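Local coordinates for (R)-specific secondary-alkylsulfatase (Pseudomonas sp., PDB 4AXH), which hydrolyses secondary alkyl sulfates enantioselectively with strict inversion of configuration, using a zinc centre to turn (R)-sulfate esters into (S)-alcohols, at residues Pro314-Leu319 with Gly418-Asn423; Tyr412-Tyr417 with Gln511-Leu516. All coordinates share one frame; numbering follows the deposited sequence.

Contact 1: Pro314-Leu319 with Gly418-Asn423; sequences PAMHNL and GALSTN
Gly-418 lies against the backbone of Met-316 and His-317 where the sulfate-binding loop of the metallo-beta-lactamase fold meets the start of helix 420-431, which falls within the alkyl sulfatase dimerisation region. Gly-418 N donates to Met-316 O at 2.7 Å, approaching from above the plane of that carbonyl. Gly-418 CA makes a CA-H...O contact of 3.3 Å with His-317 O, and Asn-318 OD1 comes to the same CA at 3.3 Å. With no side chain of its own, Gly-418 thus brings its main chain directly against the loop that carries Asn-318 and Leu-319, both sulfate-binding residues. Ala-419 takes the N-cap position with its methyl directed away from the loop, and its O accepts from Asn-423 N in the first turn.

Leu-420 supplies the apolar part of the contact. The thioether of Met-316 runs out to it and then turns at chi3 (-95°), which puts Met-316 CE 4.2 Å from Leu-420 CB, while SD lies near the backbone N of Leu-420. Leu-379 of helix 362-388 packs on both side chains.

One turn into the helix, Asn-423 points its carboxamide back at the loop and engages it with both ends. Asn-423 ND2 gives His-317 O a bond of 3.0 Å, almost straight at 163° and within the amide plane; Asn-423 OD1 accepts from Leu-319 N at 2.8 Å, with this donor above the plane. The two bonds fix the rotation of the amide, and the side chains of Leu-319 and Asn-423 cross at about a right angle. Between these two anchors, Asn-318 N donates to ND1 of His-317, whose NE2 makes a weak hydrogen bond to the zinc ligand Glu-291. Leu-319 CD1 rests 3.7 Å from Asn-423 CB.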
loop_
_atom_site.group_PDB
_atom_site.type_symbol
_atom_site.label_atom_id
_atom_site.label_comp_id
_atom_site.label_asym_id
_atom_site.label_seq_id
_atom_site.Cartn_x
_atom_site.Cartn_y
_atom_site.Cartn_z
ATOM N N PRO A 314 -4.540 -6.605 23.294
ATOM C CA PRO A 314 -4.324 -5.520 24.274
ATOM C C PRO A 314 -3.065 -4.678 24.069
ATOM O O PRO A 314 -2.262 -4.500 25.003
ATOM C CB PRO A 314 -4.290 -6.240 25.626
ATOM C CG PRO A 314 -4.519 -7.655 25.360
ATOM C CD PRO A 314 -4.267 -7.908 23.909
ATOM N N ALA A 315 -2.914 -4.148 22.838
ATOM C CA ALA A 315 -1.865 -3.262 22.330
ATOM C C ALA A 315 -2.283 -2.862 20.938
ATOM O O ALA A 315 -3.090 -3.562 20.320
ATOM C CB ALA A 315 -0.524 -3.994 22.262
ATOM N N MET A 316 -1.768 -1.741 20.437
ATOM C CA MET A 316 -2.051 -1.299 19.079
ATOM C C MET A 316 -1.350 -2.284 18.162
ATOM O O MET A 316 -0.211 -2.656 18.445
ATOM C CB MET A 316 -1.511 0.125 18.839
ATOM C CG MET A 316 -1.949 0.687 17.501
ATOM S SD MET A 316 -1.352 2.340 17.146
ATOM C CE MET A 316 -2.745 3.370 17.688
ATOM N N HIS A 317 -2.031 -2.767 17.113
ATOM C CA HIS A 317 -1.391 -3.708 16.179
ATOM C C HIS A 317 -0.771 -2.916 15.020
ATOM O O HIS A 317 -0.859 -1.672 14.990
ATOM C CB HIS A 317 -2.397 -4.763 15.682
ATOM C CG HIS A 317 -1.840 -6.135 15.425
ATOM N ND1 HIS A 317 -0.610 -6.324 14.778
ATOM C CD2 HIS A 317 -2.395 -7.348 15.671
ATOM C CE1 HIS A 317 -0.456 -7.637 14.666
ATOM N NE2 HIS A 317 -1.501 -8.300 15.183
ATOM N N ASN A 318 -0.122 -3.609 14.079
ATOM C CA ASN A 318 0.522 -2.917 12.965
ATOM C C ASN A 318 -0.369 -2.771 11.751
ATOM O O ASN A 318 -1.068 -3.714 11.389
ATOM C CB ASN A 318 1.782 -3.664 12.538
ATOM C CG ASN A 318 2.957 -3.522 13.466
ATOM O OD1 ASN A 318 3.511 -2.407 13.707
ATOM N ND2 ASN A 318 3.442 -4.671 13.914
ATOM N N LEU A 319 -0.290 -1.620 11.084
ATOM C CA LEU A 319 -0.935 -1.418 9.792
ATOM C C LEU A 319 0.158 -1.716 8.738
ATOM O O LEU A 319 -0.145 -2.090 7.606
ATOM C CB LEU A 319 -1.527 0.002 9.631
ATOM C CG LEU A 319 -2.736 0.275 10.496
ATOM C CD1 LEU A 319 -3.149 1.726 10.411
ATOM C CD2 LEU A 319 -3.897 -0.682 10.174
ATOM N N GLY A 418 2.251 -2.237 17.469
ATOM C CA GLY A 418 2.098 -1.237 16.421
ATOM C C GLY A 418 2.498 0.118 16.982
ATOM O O GLY A 418 2.538 0.316 18.206
ATOM N N ALA A 419 2.822 1.063 16.119
ATOM C CA ALA A 419 3.147 2.376 16.623
ATOM C C ALA A 419 2.194 3.399 16.009
ATOM O O ALA A 419 1.819 3.262 14.837
ATOM C CB ALA A 419 4.578 2.707 16.324
ATOM N N LEU A 420 1.736 4.376 16.822
ATOM C CA LEU A 420 0.801 5.406 16.365
ATOM C C LEU A 420 1.422 6.243 15.252
ATOM O O LEU A 420 0.782 6.460 14.220
ATOM C CB LEU A 420 0.275 6.256 17.547
ATOM C CG LEU A 420 -0.362 7.636 17.256
ATOM C CD1 LEU A 420 -1.727 7.519 16.644
ATOM C CD2 LEU A 420 -0.433 8.445 18.521
ATOM N N SER A 421 2.687 6.624 15.413
ATOM C CA SER A 421 3.433 7.375 14.394
ATOM C C SER A 421 3.542 6.564 13.074
ATOM O O SER A 421 3.138 7.056 12.018
ATOM C CB SER A 421 4.814 7.728 14.930
ATOM O OG SER A 421 5.505 6.548 15.317
ATOM N N THR A 422 4.028 5.294 13.164
ATOM C CA THR A 422 4.203 4.369 12.040
ATOM C C THR A 422 2.891 4.158 11.291
ATOM O O THR A 422 2.877 4.275 10.058
ATOM C CB THR A 422 4.775 3.051 12.563
ATOM O OG1 THR A 422 5.937 3.330 13.341
ATOM C CG2 THR A 422 5.051 2.030 11.458
ATOM N N ASN A 423 1.796 3.856 12.042
ATOM C CA ASN A 423 0.464 3.606 11.511
ATOM C C ASN A 423 -0.135 4.803 10.831
ATOM O O ASN A 423 -0.772 4.621 9.799
ATOM C CB ASN A 423 -0.459 3.045 12.579
ATOM C CG ASN A 423 -0.184 1.591 12.901
ATOM O OD1 ASN A 423 0.492 0.854 12.142
ATOM N ND2 ASN A 423 -0.712 1.142 14.042
#

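Contact 2: Tyr412-Tyr417 with Gln511-Leu516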
loop_
_atom_site.group_PDB
_atom_site.type_symbol
_atom_site.label_atom_id
_atom_site.label_comp_id
_atom_site.label_asym_id
_atom_site.label_seq_id
_atom_site.Cartn_x
_atom_site.Cartn_y
_atom_site.Cartn_z
ATOM N N TYR A 412 -4.569 -1.223 27.161
ATOM C CA TYR A 412 -4.735 -2.104 26.023
ATOM C C TYR A 412 -4.762 -1.424 24.640
ATOM O O TYR A 412 -4.944 -2.099 23.615
ATOM C CB TYR A 412 -5.982 -2.969 26.254
ATOM C CG TYR A 412 -7.281 -2.220 26.496
ATOM C CD1 TYR A 412 -8.081 -1.811 25.438
ATOM C CD2 TYR A 412 -7.750 -2.009 27.776
ATOM C CE1 TYR A 412 -9.297 -1.181 25.653
ATOM C CE2 TYR A 412 -8.970 -1.389 28.006
ATOM C CZ TYR A 412 -9.743 -0.983 26.944
ATOM O OH TYR A 412 -10.934 -0.358 27.204
ATOM N N LEU A 413 -4.584 -0.098 24.601
ATOM C CA LEU A 413 -4.576 0.711 23.377
ATOM C C LEU A 413 -3.228 1.364 23.142
ATOM O O LEU A 413 -3.055 2.023 22.119
ATOM C CB LEU A 413 -5.677 1.777 23.491
ATOM C CG LEU A 413 -7.012 1.571 22.766
ATOM C CD1 LEU A 413 -7.423 0.086 22.618
ATOM C CD2 LEU A 413 -8.047 2.343 23.427
ATOM N N ARG A 414 -2.254 1.163 24.059
ATOM C CA ARG A 414 -0.895 1.712 23.967
ATOM C C ARG A 414 -0.116 1.138 22.784
ATOM O O ARG A 414 -0.371 0.011 22.308
ATOM C CB ARG A 414 -0.094 1.489 25.277
ATOM C CG ARG A 414 -0.757 1.909 26.618
ATOM C CD ARG A 414 -1.074 3.382 26.713
ATOM N NE ARG A 414 0.134 4.174 26.500
ATOM C CZ ARG A 414 0.156 5.473 26.260
ATOM N NH1 ARG A 414 -0.980 6.160 26.162
ATOM N NH2 ARG A 414 1.313 6.098 26.089
ATOM N N SER A 415 0.894 1.907 22.345
ATOM C CA SER A 415 1.778 1.574 21.225
ATOM C C SER A 415 2.903 0.575 21.585
ATOM O O SER A 415 4.075 0.907 21.502
ATOM C CB SER A 415 2.329 2.852 20.621
ATOM O OG SER A 415 1.237 3.621 20.153
ATOM N N TYR A 416 2.538 -0.643 21.969
ATOM C CA TYR A 416 3.508 -1.672 22.361
ATOM C C TYR A 416 3.966 -2.547 21.210
ATOM O O TYR A 416 5.051 -3.096 21.288
ATOM C CB TYR A 416 2.914 -2.585 23.435
ATOM C CG TYR A 416 2.522 -1.917 24.741
ATOM C CD1 TYR A 416 3.443 -1.181 25.475
ATOM C CD2 TYR A 416 1.265 -2.129 25.302
ATOM C CE1 TYR A 416 3.101 -0.606 26.702
ATOM C CE2 TYR A 416 0.924 -1.587 26.546
ATOM C CZ TYR A 416 1.849 -0.830 27.246
ATOM O OH TYR A 416 1.521 -0.290 28.468
ATOM N N TYR A 417 3.128 -2.751 20.190
ATOM C CA TYR A 417 3.445 -3.591 19.038
ATOM C C TYR A 417 3.434 -2.703 17.841
ATOM O O TYR A 417 4.494 -2.379 17.312
ATOM C CB TYR A 417 2.409 -4.721 18.901
ATOM C CG TYR A 417 2.905 -5.889 18.083
ATOM C CD1 TYR A 417 3.839 -6.775 18.600
ATOM C CD2 TYR A 417 2.395 -6.143 16.809
ATOM C CE1 TYR A 417 4.296 -7.861 17.856
ATOM C CE2 TYR A 417 2.839 -7.225 16.060
ATOM C CZ TYR A 417 3.806 -8.075 16.578
ATOM O OH TYR A 417 4.277 -9.146 15.847
ATOM N N GLN A 511 14.196 4.543 26.198
ATOM C CA GLN A 511 13.119 5.526 26.280
ATOM C C GLN A 511 11.767 5.082 25.735
ATOM O O GLN A 511 10.747 5.442 26.318
ATOM C CB GLN A 511 13.546 6.865 25.616
ATOM C CG GLN A 511 14.433 7.761 26.488
ATOM C CD GLN A 511 14.858 9.019 25.778
ATOM O OE1 GLN A 511 14.195 9.505 24.838
ATOM N NE2 GLN A 511 15.978 9.593 26.230
ATOM N N THR A 512 11.749 4.381 24.587
ATOM C CA THR A 512 10.528 3.929 23.887
ATOM C C THR A 512 9.634 2.945 24.626
ATOM O O THR A 512 10.114 1.959 25.209
ATOM C CB THR A 512 10.800 3.484 22.462
ATOM O OG1 THR A 512 9.551 3.291 21.811
ATOM C CG2 THR A 512 11.614 2.195 22.381
ATOM N N GLU A 513 8.316 3.215 24.537
ATOM C CA GLU A 513 7.204 2.435 25.082
ATOM C C GLU A 513 6.956 1.193 24.206
ATOM O O GLU A 513 6.483 0.157 24.693
ATOM C CB GLU A 513 5.953 3.328 25.083
ATOM C CG GLU A 513 4.648 2.616 25.343
ATOM C CD GLU A 513 3.519 3.533 25.731
ATOM O OE1 GLU A 513 3.396 4.614 25.112
ATOM O OE2 GLU A 513 2.760 3.167 26.661
ATOM N N ASN A 514 7.269 1.324 22.915
ATOM C CA ASN A 514 7.098 0.310 21.894
ATOM C C ASN A 514 8.136 -0.789 21.989
ATOM O O ASN A 514 9.336 -0.522 21.955
ATOM C CB ASN A 514 7.099 0.961 20.516
ATOM C CG ASN A 514 6.614 0.021 19.456
ATOM O OD1 ASN A 514 7.330 -0.892 19.051
ATOM N ND2 ASN A 514 5.376 0.207 19.007
ATOM N N ALA A 515 7.658 -2.028 22.089
ATOM C CA ALA A 515 8.495 -3.214 22.223
ATOM C C ALA A 515 9.248 -3.527 20.956
ATOM O O ALA A 515 10.403 -3.923 21.034
ATOM C CB ALA A 515 7.659 -4.396 22.629
ATOM N N LEU A 516 8.619 -3.333 19.791
ATOM C CA LEU A 516 9.229 -3.583 18.489
ATOM C C LEU A 516 10.286 -2.516 18.240
ATOM O O LEU A 516 11.378 -2.842 17.803
ATOM C CB LEU A 516 8.138 -3.602 17.398
ATOM C CG LEU A 516 7.438 -4.964 17.112
ATOM C CD1 LEU A 516 7.229 -5.808 18.343
ATOM C CD2 LEU A 516 6.123 -4.790 16.429
HETATM O O HOH W 1 1.258 4.754 23.158
#
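Arg-414 and Glu-513 cross at about a right angle, and their guanidinium and carboxylate planes are turned 41° from each other. The arginine grips the acid side-on. Arg-414 NE reaches Glu-513 OE2 at 2.8 Å, within the guanidinium plane and nearly straight at 168°, whereas Arg-414 NH2 meets the syn lone pair of Glu-513 OE1 at 2.7 Å, with the oxygen tilted out of the guanidinium plane. Each end of the bridge has a further partner, Asp-408 for Arg-414 NH1 and Ser-104 for Glu-513 OE2. A water bound between Ser-415 N and Glu-513 OE1 lies over one face of the guanidinium, toward its rim.

The ring of Tyr-416 stands nearly upright to the same carboxylate, the planes 83° apart. At the ring edge Tyr-416 CD1 meets Glu-513 O at 3.4 Å, and the tyrosine OH bonds to Ser-104, which therefore ties the tyrosine to the acid.

Beyond the salt bridge the contact becomes a helix N-terminus. Asn-514 is the N-cap of helix 515-529. Asn-514 OD1 accepts a hydrogen bond from Trp-517 N and a weak one from Leu-516 N. Asn-514 ND2 faces the other segment, giving weak bonds to Ser-415 O at 2.9 Å and Tyr-417 O at 3.2 Å. Between those two carbonyls in sequence, Tyr-416 O accepts from Ala-515 N at 2.9 Å. An inverse gamma turn centred on Ser-415 carries the chain from the salt-bridged Arg-414 to these carbonyls.

Leu-516 lays CD2 over the centre of the ring of the sulfate-binding Tyr-417, a CH-pi contact of 3.7 Å to the centroid. Leu-516 CD1 reaches the rim instead, 3.5 Å from Tyr-417 CD1, and Gln-232, another sulfate-binding residue, touches both side chains.

Contacts 1 and 2 illustrate how one chain segment can serve two neighbours in turn: residues 412-417 and 418-423 are consecutive, leading into helix 420-431. Contact 1 joins 418-423 to the metallo-beta-lactamase loop, and its touching residues are all buried; its chemistry is uncharged, built from backbone carbonyls, an amide and apolar chains. Contact 2 stays within the dimerisation region, is partly buried, and adds a salt bridge and a bound water. The two also touch directly, through a probable hydrogen bond from Met-316 N to Arg-414 O. The second subunit packs on Ser-421 of segment 418-423, through its Asp-443, but does not touch contact 2.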